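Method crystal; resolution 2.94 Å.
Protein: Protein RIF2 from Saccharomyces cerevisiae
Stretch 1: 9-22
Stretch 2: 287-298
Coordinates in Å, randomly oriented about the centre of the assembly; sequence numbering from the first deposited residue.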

ATOM      1  N   PHE A   9      -0.626  20.529   1.120  1.00 94.68           N
ATOM      2  CA  PHE A   9       0.280  19.429   0.822  1.00 90.96           C
ATOM      3  C   PHE A   9      -0.409  18.271   0.085  1.00 90.81           C
ATOM      4  O   PHE A   9      -0.912  17.289   0.670  1.00 89.99           O
ATOM      5  CB  PHE A   9       1.007  19.011   2.084  1.00 92.71           C
ATOM      6  CG  PHE A   9       1.690  20.205   2.706  1.00 98.12           C
ATOM      7  CD1 PHE A   9       2.588  20.978   1.973  1.00104.01           C
ATOM      8  CD2 PHE A   9       1.412  20.583   4.012  1.00101.97           C
ATOM      9  CE1 PHE A   9       3.208  22.102   2.547  1.00109.02           C
ATOM     10  CE2 PHE A   9       2.034  21.702   4.584  1.00108.46           C
ATOM     11  CZ  PHE A   9       2.935  22.445   3.851  1.00108.92           C
ATOM     12  N   TYR A  10      -0.463  18.453  -1.242  1.00 83.30           N
ATOM     13  CA  TYR A  10      -1.068  17.525  -2.175  1.00 78.49           C
ATOM     14  C   TYR A  10      -0.187  16.280  -2.287  1.00 81.04           C
ATOM     15  O   TYR A  10      -0.721  15.183  -2.371  1.00 80.34           O
ATOM     16  CB  TYR A  10      -1.327  18.200  -3.535  1.00 78.95           C
ATOM     17  CG  TYR A  10      -1.927  17.264  -4.547  1.00 77.05           C
ATOM     18  CD1 TYR A  10      -3.171  16.675  -4.329  1.00 76.02           C
ATOM     19  CD2 TYR A  10      -1.211  16.879  -5.676  1.00 78.64           C
ATOM     20  CE1 TYR A  10      -3.684  15.722  -5.210  1.00 74.26           C
ATOM     21  CE2 TYR A  10      -1.711  15.917  -6.561  1.00 77.32           C
ATOM     22  CZ  TYR A  10      -2.945  15.340  -6.321  1.00 80.80           C
ATOM     23  OH  TYR A  10      -3.446  14.432  -7.216  1.00 81.19           O
ATOM     24  N   GLN A  11       1.143  16.431  -2.187  1.00 75.88           N
ATOM     25  CA  GLN A  11       2.075  15.313  -2.201  1.00 73.64           C
ATOM     26  C   GLN A  11       1.721  14.268  -1.126  1.00 74.64           C
ATOM     27  O   GLN A  11       1.860  13.074  -1.375  1.00 73.84           O
ATOM     28  CB  GLN A  11       3.506  15.820  -2.012  1.00 78.05           C
ATOM     29  CG  GLN A  11       4.575  14.773  -2.259  1.00 77.90           C
ATOM     30  CD  GLN A  11       4.499  14.258  -3.662  1.00 91.65           C
ATOM     31  OE1 GLN A  11       4.542  15.029  -4.631  1.00 83.74           O
ATOM     32  NE2 GLN A  11       4.349  12.942  -3.792  1.00 82.93           N
ATOM     33  N   LYS A  12       1.239  14.711   0.044  1.00 70.71           N
ATOM     34  CA  LYS A  12       0.815  13.810   1.116  1.00 68.70           C
ATOM     35  C   LYS A  12      -0.411  13.004   0.648  1.00 72.60           C
ATOM     36  O   LYS A  12      -0.396  11.777   0.771  1.00 72.69           O
ATOM     37  CB  LYS A  12       0.539  14.566   2.430  1.00 70.75           C
ATOM     38  CG  LYS A  12       0.144  13.621   3.556  1.00 73.17           C
ATOM     39  CD  LYS A  12       0.293  14.234   4.953  1.00 84.33           C
ATOM     40  CE  LYS A  12      -0.954  14.886   5.510  1.00 84.06           C
ATOM     41  NZ  LYS A  12      -2.086  13.938   5.593  1.00 89.83           N
ATOM     42  N   PHE A  13      -1.435  13.691   0.058  1.00 67.04           N
ATOM     43  CA  PHE A  13      -2.650  13.091  -0.479  1.00 63.18           C
ATOM     44  C   PHE A  13      -2.283  12.163  -1.617  1.00 68.20           C
ATOM     45  O   PHE A  13      -2.648  10.990  -1.574  1.00 67.91           O
ATOM     46  CB  PHE A  13      -3.629  14.168  -0.975  1.00 65.18           C
ATOM     47  CG  PHE A  13      -4.949  13.586  -1.395  1.00 65.88           C
ATOM     48  CD1 PHE A  13      -5.934  13.303  -0.456  1.00 69.64           C
ATOM     49  CD2 PHE A  13      -5.178  13.217  -2.721  1.00 68.21           C
ATOM     50  CE1 PHE A  13      -7.133  12.677  -0.838  1.00 70.20           C
ATOM     51  CE2 PHE A  13      -6.378  12.594  -3.104  1.00 69.92           C
ATOM     52  CZ  PHE A  13      -7.352  12.342  -2.163  1.00 68.12           C
ATOM     53  N   LYS A  14      -1.556  12.684  -2.634  1.00 64.63           N
ATOM     54  CA  LYS A  14      -1.112  11.981  -3.831  1.00 62.49           C
ATOM     55  C   LYS A  14      -0.500  10.646  -3.462  1.00 66.48           C
ATOM     56  O   LYS A  14      -0.986   9.618  -3.938  1.00 65.39           O
ATOM     57  CB  LYS A  14      -0.105  12.849  -4.603  1.00 66.20           C
ATOM     58  CG  LYS A  14       0.397  12.250  -5.915  1.00 72.52           C
ATOM     59  CD  LYS A  14       0.912  13.353  -6.796  1.00 84.07           C
ATOM     60  CE  LYS A  14       1.800  12.868  -7.890  1.00 99.86           C
ATOM     61  NZ  LYS A  14       2.461  14.024  -8.530  1.00115.34           N
ATOM     62  N   SER A  15       0.550  10.656  -2.596  1.00 62.87           N
ATOM     63  CA  SER A  15       1.262   9.448  -2.204  1.00 61.39           C
ATOM     64  C   SER A  15       0.347   8.448  -1.471  1.00 64.27           C
ATOM     65  O   SER A  15       0.439   7.238  -1.715  1.00 61.83           O
ATOM     66  CB  SER A  15       2.480   9.805  -1.364  1.00 66.33           C
ATOM     67  OG  SER A  15       2.096  10.230  -0.068  1.00 76.33           O
ATOM     68  N   MET A  16      -0.543   8.955  -0.596  1.00 61.03           N
ATOM     69  CA  MET A  16      -1.453   8.123   0.191  1.00 59.81           C
ATOM     70  C   MET A  16      -2.566   7.539  -0.675  1.00 64.03           C
ATOM     71  O   MET A  16      -2.993   6.394  -0.453  1.00 63.86           O
ATOM     72  CB  MET A  16      -2.029   8.916   1.370  1.00 63.34           C
ATOM     73  CG  MET A  16      -1.099   9.006   2.558  1.00 68.63           C
ATOM     74  SD  MET A  16      -1.894   9.862   3.936  1.00 74.68           S
ATOM     75  CE  MET A  16      -0.600   9.872   5.106  1.00 73.44           C
ATOM     76  N   ALA A  17      -3.042   8.336  -1.652  1.00 60.05           N
ATOM     77  CA  ALA A  17      -4.083   7.946  -2.593  1.00 58.70           C
ATOM     78  C   ALA A  17      -3.500   6.875  -3.508  1.00 64.07           C
ATOM     79  O   ALA A  17      -4.143   5.854  -3.727  1.00 65.03           O
ATOM     80  CB  ALA A  17      -4.564   9.149  -3.398  1.00 59.76           C
ATOM     81  N   LEU A  18      -2.262   7.062  -3.982  1.00 60.65           N
ATOM     82  CA  LEU A  18      -1.613   6.076  -4.827  1.00 60.33           C
ATOM     83  C   LEU A  18      -1.440   4.740  -4.137  1.00 63.19           C
ATOM     84  O   LEU A  18      -1.850   3.722  -4.707  1.00 64.49           O
ATOM     85  CB  LEU A  18      -0.314   6.601  -5.395  1.00 62.60           C
ATOM     86  CG  LEU A  18      -0.543   7.352  -6.687  1.00 70.56           C
ATOM     87  CD1 LEU A  18       0.353   8.554  -6.799  1.00 73.67           C
ATOM     88  CD2 LEU A  18      -0.423   6.420  -7.895  1.00 74.20           C
ATOM     89  N   GLN A  19      -0.985   4.742  -2.867  1.00 57.03           N
ATOM     90  CA  GLN A  19      -0.874   3.514  -2.078  1.00 53.91           C
ATOM     91  C   GLN A  19      -2.245   2.879  -1.818  1.00 57.68           C
ATOM     92  O   GLN A  19      -2.364   1.672  -2.010  1.00 57.73           O
ATOM     93  CB  GLN A  19      -0.180   3.790  -0.768  1.00 54.81           C
ATOM     94  CG  GLN A  19       0.225   2.541  -0.023  1.00 50.82           C
ATOM     95  CD  GLN A  19       0.165   2.809   1.443  1.00 69.98           C
ATOM     96  OE1 GLN A  19      -0.708   3.528   1.926  1.00 62.98           O
ATOM     97  NE2 GLN A  19       1.104   2.268   2.186  1.00 66.14           N
ATOM     98  N   GLU A  20      -3.290   3.678  -1.461  1.00 53.54           N
ATOM     99  CA  GLU A  20      -4.600   3.090  -1.205  1.00 52.87           C
ATOM    100  C   GLU A  20      -5.240   2.529  -2.438  1.00 62.18           C
ATOM    101  O   GLU A  20      -5.827   1.459  -2.351  1.00 63.16           O
ATOM    102  CB  GLU A  20      -5.569   4.008  -0.465  1.00 54.43           C
ATOM    103  CG  GLU A  20      -6.609   3.154   0.252  1.00 60.59           C
ATOM    104  CD  GLU A  20      -7.590   3.763   1.231  1.00 75.69           C
ATOM    105  OE1 GLU A  20      -7.494   4.980   1.487  1.00 67.69           O
ATOM    106  OE2 GLU A  20      -8.474   3.023   1.724  1.00 74.68           O
ATOM    107  N   LEU A  21      -5.124   3.219  -3.591  1.00 61.09           N
ATOM    108  CA  LEU A  21      -5.684   2.743  -4.857  1.00 60.85           C
ATOM    109  C   LEU A  21      -5.002   1.395  -5.186  1.00 63.42           C
ATOM    110  O   LEU A  21      -5.703   0.421  -5.470  1.00 62.15           O
ATOM    111  CB  LEU A  21      -5.509   3.820  -5.952  1.00 61.44           C
ATOM    112  CG  LEU A  21      -6.217   3.628  -7.309  1.00 66.33           C
ATOM    113  CD1 LEU A  21      -7.756   3.625  -7.181  1.00 65.96           C
ATOM    114  CD2 LEU A  21      -5.808   4.727  -8.257  1.00 70.53           C
ATOM    115  N   GLY A  22      -3.680   1.322  -4.962  1.00 59.57           N
ATOM    116  CA  GLY A  22      -2.909   0.093  -5.106  1.00 58.76           C
ATOM    117  C   GLY A  22      -3.478  -1.025  -4.253  1.00 63.26           C
ATOM    118  O   GLY A  22      -3.861  -2.077  -4.765  1.00 64.44           O
ATOM    119  N   ILE A 287      -4.728  10.182 -13.524  1.00 65.44           N
ATOM    120  CA  ILE A 287      -5.268  11.456 -13.035  1.00 66.88           C
ATOM    121  C   ILE A 287      -4.569  11.872 -11.739  1.00 72.34           C
ATOM    122  O   ILE A 287      -4.190  13.037 -11.637  1.00 75.24           O
ATOM    123  CB  ILE A 287      -6.817  11.565 -12.932  1.00 71.09           C
ATOM    124  CG1 ILE A 287      -7.406  10.598 -11.892  1.00 71.18           C
ATOM    125  CG2 ILE A 287      -7.500  11.415 -14.304  1.00 72.98           C
ATOM    126  CD1 ILE A 287      -8.800  10.848 -11.525  1.00 81.15           C
ATOM    127  N   ILE A 288      -4.327  10.925 -10.794  1.00 65.66           N
ATOM    128  CA  ILE A 288      -3.637  11.228  -9.524  1.00 64.32           C
ATOM    129  C   ILE A 288      -2.209  11.672  -9.794  1.00 67.09           C
ATOM    130  O   ILE A 288      -1.852  12.765  -9.396  1.00 68.20           O
ATOM    131  CB  ILE A 288      -3.737  10.081  -8.450  1.00 66.01           C
ATOM    132  CG1 ILE A 288      -5.237   9.781  -8.109  1.00 66.30           C
ATOM    133  CG2 ILE A 288      -2.939  10.436  -7.187  1.00 64.15           C
ATOM    134  CD1 ILE A 288      -5.529   8.508  -7.497  1.00 64.97           C
ATOM    135  N   VAL A 289      -1.410  10.840 -10.488  1.00 62.50           N
ATOM    136  CA  VAL A 289      -0.006  11.094 -10.851  1.00 61.28           C
ATOM    137  C   VAL A 289       0.158  12.438 -11.610  1.00 68.41           C
ATOM    138  O   VAL A 289       0.925  13.284 -11.153  1.00 69.37           O
ATOM    139  CB  VAL A 289       0.610   9.882 -11.603  1.00 62.14           C
ATOM    140  CG1 VAL A 289       1.815  10.278 -12.435  1.00 62.63           C
ATOM    141  CG2 VAL A 289       0.975   8.768 -10.633  1.00 60.82           C
ATOM    142  N   GLN A 290      -0.593  12.643 -12.723  1.00 65.22           N
ATOM    143  CA  GLN A 290      -0.521  13.852 -13.552  1.00 66.19           C
ATOM    144  C   GLN A 290      -0.936  15.143 -12.867  1.00 69.61           C
ATOM    145  O   GLN A 290      -0.518  16.199 -13.321  1.00 70.97           O
ATOM    146  CB  GLN A 290      -1.346  13.701 -14.813  1.00 68.59           C
ATOM    147  CG  GLN A 290      -0.864  12.628 -15.768  1.00 90.98           C
ATOM    148  CD  GLN A 290      -1.969  12.197 -16.708  1.00113.35           C
ATOM    149  OE1 GLN A 290      -1.835  11.182 -17.398  1.00115.37           O
ATOM    150  NE2 GLN A 290      -3.091  12.944 -16.755  1.00 91.74           N
ATOM    151  N   SER A 291      -1.788  15.084 -11.836  1.00 65.26           N
ATOM    152  CA  SER A 291      -2.229  16.281 -11.128  1.00 66.38           C
ATOM    153  C   SER A 291      -1.136  16.773 -10.203  1.00 72.16           C
ATOM    154  O   SER A 291      -0.521  15.966  -9.508  1.00 72.08           O
ATOM    155  CB  SER A 291      -3.503  16.022 -10.335  1.00 69.18           C
ATOM    156  OG  SER A 291      -4.572  15.703 -11.205  1.00 78.24           O
ATOM    157  N   ARG A 292      -0.896  18.100 -10.192  1.00 69.36           N
ATOM    158  CA  ARG A 292       0.130  18.709  -9.355  1.00 68.84           C
ATOM    159  C   ARG A 292      -0.455  19.434  -8.138  1.00 70.36           C
ATOM    160  O   ARG A 292       0.279  19.774  -7.207  1.00 69.43           O
ATOM    161  CB  ARG A 292       1.039  19.602 -10.196  1.00 71.41           C
ATOM    162  CG  ARG A 292       1.962  18.779 -11.098  1.00 84.54           C
ATOM    163  CD  ARG A 292       3.084  19.606 -11.696  1.00104.87           C
ATOM    164  NE  ARG A 292       4.000  20.117 -10.674  1.00121.70           N
ATOM    165  CZ  ARG A 292       4.895  21.075 -10.884  1.00140.96           C
ATOM    166  NH1 ARG A 292       5.011  21.636 -12.083  1.00127.96           N
ATOM    167  NH2 ARG A 292       5.681  21.487  -9.895  1.00130.82           N
ATOM    168  N   THR A 293      -1.782  19.658  -8.143  1.00 66.09           N
ATOM    169  CA  THR A 293      -2.511  20.275  -7.035  1.00 66.31           C
ATOM    170  C   THR A 293      -3.809  19.519  -6.766  1.00 70.73           C
ATOM    171  O   THR A 293      -4.275  18.770  -7.633  1.00 68.11           O
ATOM    172  CB  THR A 293      -2.774  21.747  -7.281  1.00 71.48           C
ATOM    173  OG1 THR A 293      -3.680  21.866  -8.372  1.00 79.47           O
ATOM    174  CG2 THR A 293      -1.497  22.565  -7.521  1.00 64.74           C
ATOM    175  N   PHE A 294      -4.398  19.716  -5.562  1.00 70.82           N
ATOM    176  CA  PHE A 294      -5.653  19.064  -5.194  1.00 71.07           C
ATOM    177  C   PHE A 294      -6.809  19.500  -6.115  1.00 77.99           C
ATOM    178  O   PHE A 294      -7.648  18.670  -6.507  1.00 76.16           O
ATOM    179  CB  PHE A 294      -5.993  19.297  -3.715  1.00 73.67           C
ATOM    180  CG  PHE A 294      -7.153  18.457  -3.226  1.00 75.12           C
ATOM    181  CD1 PHE A 294      -7.053  17.064  -3.168  1.00 77.58           C
ATOM    182  CD2 PHE A 294      -8.348  19.051  -2.843  1.00 77.58           C
ATOM    183  CE1 PHE A 294      -8.135  16.287  -2.736  1.00 78.72           C
ATOM    184  CE2 PHE A 294      -9.420  18.278  -2.385  1.00 81.10           C
ATOM    185  CZ  PHE A 294      -9.311  16.903  -2.342  1.00 78.82           C
ATOM    186  N   ASP A 295      -6.801  20.791  -6.504  1.00 77.30           N
ATOM    187  CA  ASP A 295      -7.812  21.379  -7.378  1.00 79.08           C
ATOM    188  C   ASP A 295      -7.723  20.821  -8.802  1.00 82.93           C
ATOM    189  O   ASP A 295      -8.755  20.520  -9.413  1.00 83.72           O
ATOM    190  CB  ASP A 295      -7.755  22.899  -7.312  1.00 83.34           C
ATOM    191  CG  ASP A 295      -7.832  23.382  -5.874  1.00102.00           C
ATOM    192  OD1 ASP A 295      -6.778  23.355  -5.178  1.00104.59           O
ATOM    193  OD2 ASP A 295      -8.957  23.681  -5.409  1.00108.86           O
ATOM    194  N   GLU A 296      -6.495  20.588  -9.286  1.00 77.63           N
ATOM    195  CA  GLU A 296      -6.236  19.972 -10.582  1.00 76.84           C
ATOM    196  C   GLU A 296      -6.884  18.578 -10.578  1.00 80.32           C
ATOM    197  O   GLU A 296      -7.560  18.227 -11.550  1.00 81.21           O
ATOM    198  CB  GLU A 296      -4.727  19.826 -10.776  1.00 77.85           C
ATOM    199  CG  GLU A 296      -4.216  20.070 -12.178  1.00 91.91           C
ATOM    200  CD  GLU A 296      -2.708  20.225 -12.209  1.00114.26           C
ATOM    201  OE1 GLU A 296      -2.206  21.259 -11.703  1.00105.62           O
ATOM    202  OE2 GLU A 296      -2.027  19.307 -12.726  1.00 98.81           O
ATOM    203  N   LEU A 297      -6.716  17.803  -9.462  1.00 74.16           N
ATOM    204  CA  LEU A 297      -7.297  16.468  -9.324  1.00 71.29           C
ATOM    205  C   LEU A 297      -8.811  16.503  -9.448  1.00 76.77           C
ATOM    206  O   LEU A 297      -9.359  15.796 -10.291  1.00 75.43           O
ATOM    207  CB  LEU A 297      -6.843  15.768  -8.027  1.00 69.35           C
ATOM    208  CG  LEU A 297      -7.423  14.371  -7.735  1.00 71.93           C
ATOM    209  CD1 LEU A 297      -6.931  13.337  -8.710  1.00 71.18           C
ATOM    210  CD2 LEU A 297      -7.041  13.913  -6.379  1.00 72.90           C
ATOM    211  N   LEU A 298      -9.477  17.366  -8.661  1.00 77.14           N
ATOM    212  CA  LEU A 298     -10.942  17.504  -8.660  1.00 79.26           C
ATOM    213  C   LEU A 298     -11.477  17.906 -10.023  1.00 83.16           C
ATOM    214  O   LEU A 298     -12.515  17.400 -10.450  1.00 83.42           O
ATOM    215  CB  LEU A 298     -11.403  18.492  -7.579  1.00 81.77           C
ATOM    216  CG  LEU A 298     -10.931  18.237  -6.133  1.00 86.93           C
ATOM    217  CD1 LEU A 298     -11.257  19.400  -5.266  1.00 88.92           C
ATOM    218  CD2 LEU A 298     -11.536  16.964  -5.539  1.00 90.93           C
TER

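What fills the hollow along the first helix? Ile288 does, as a knob whose side chain sits among Lys14, Ala17, Leu18 and Leu21, four residues that line one side of helix 10-22. Ile288 CD1 lies 3.9 Å from Leu21 CD2, and Ile288 CG2 lies 3.8 Å from Leu18 CD1 and 4.0 Å from Lys14 CG; both methyls lie 4.3 Å from Ala17 CB. The small methyl of Ala17 forms the floor without crowding the knob, and the aliphatic part of Lys14 serves as a wall. Beside this site, Leu18 CD2 also meets Val289 CG2 at 3.9 Å, although the CA-to-CB bond of Val289 points away from the first helix.

Where does the bump of Tyr10 go? Its CA-to-CB bond points toward the second stretch, and the ring, in the t rotamer, lies against the turn between the two helices there. One face is covered by backbone: Tyr10 CD1 is 3.5 Å from Phe294 N and Tyr10 CG is 3.7 Å from Thr293 C. The ring edge meets Ser291 O, 3.2 Å from Tyr10 CE2, and Leu297 CD2, 4.0 Å from Tyr10 CE1. Tyr10 gives up 129 Å² to the other stretch, more than any other residue here.

How are the polar ends of these side chains satisfied? Both find carbonyls near the end of helix 287-290, where the helix stops and Ile288 O keeps only a weak backbone bond, from Ser291 N at 3.4 Å. Tyr10 OH donates a hydrogen bond to Ile288 O at 3.2 Å. Lys14, extended with all four chi angles in t, starts from a sideways CA-to-CB bond yet brings its amine within reach, so that Lys14 NZ donates to Val289 O at 3.1 Å. The turn has its own ties: Ser291 OG donates to Ile287 O at 2.7 Å, and Thr293 OG1 caps the next helix by accepting from Glu296 N at 3.2 Å.

What closes the contact beyond the tyrosine? Phe13 and Phe294 meet edge to face, the edge of Phe294 directed at the face of Phe13, with planes at 76° and ring centroids 5.3 Å apart. Their nearest atoms, Phe13 CZ and Phe294 CE1, are separated by 4.1 Å. Leu297 CD2 touches both aromatic side chains of the first helix, 3.6 Å from Phe13 CE2 and 3.7 Å from Tyr10 OH.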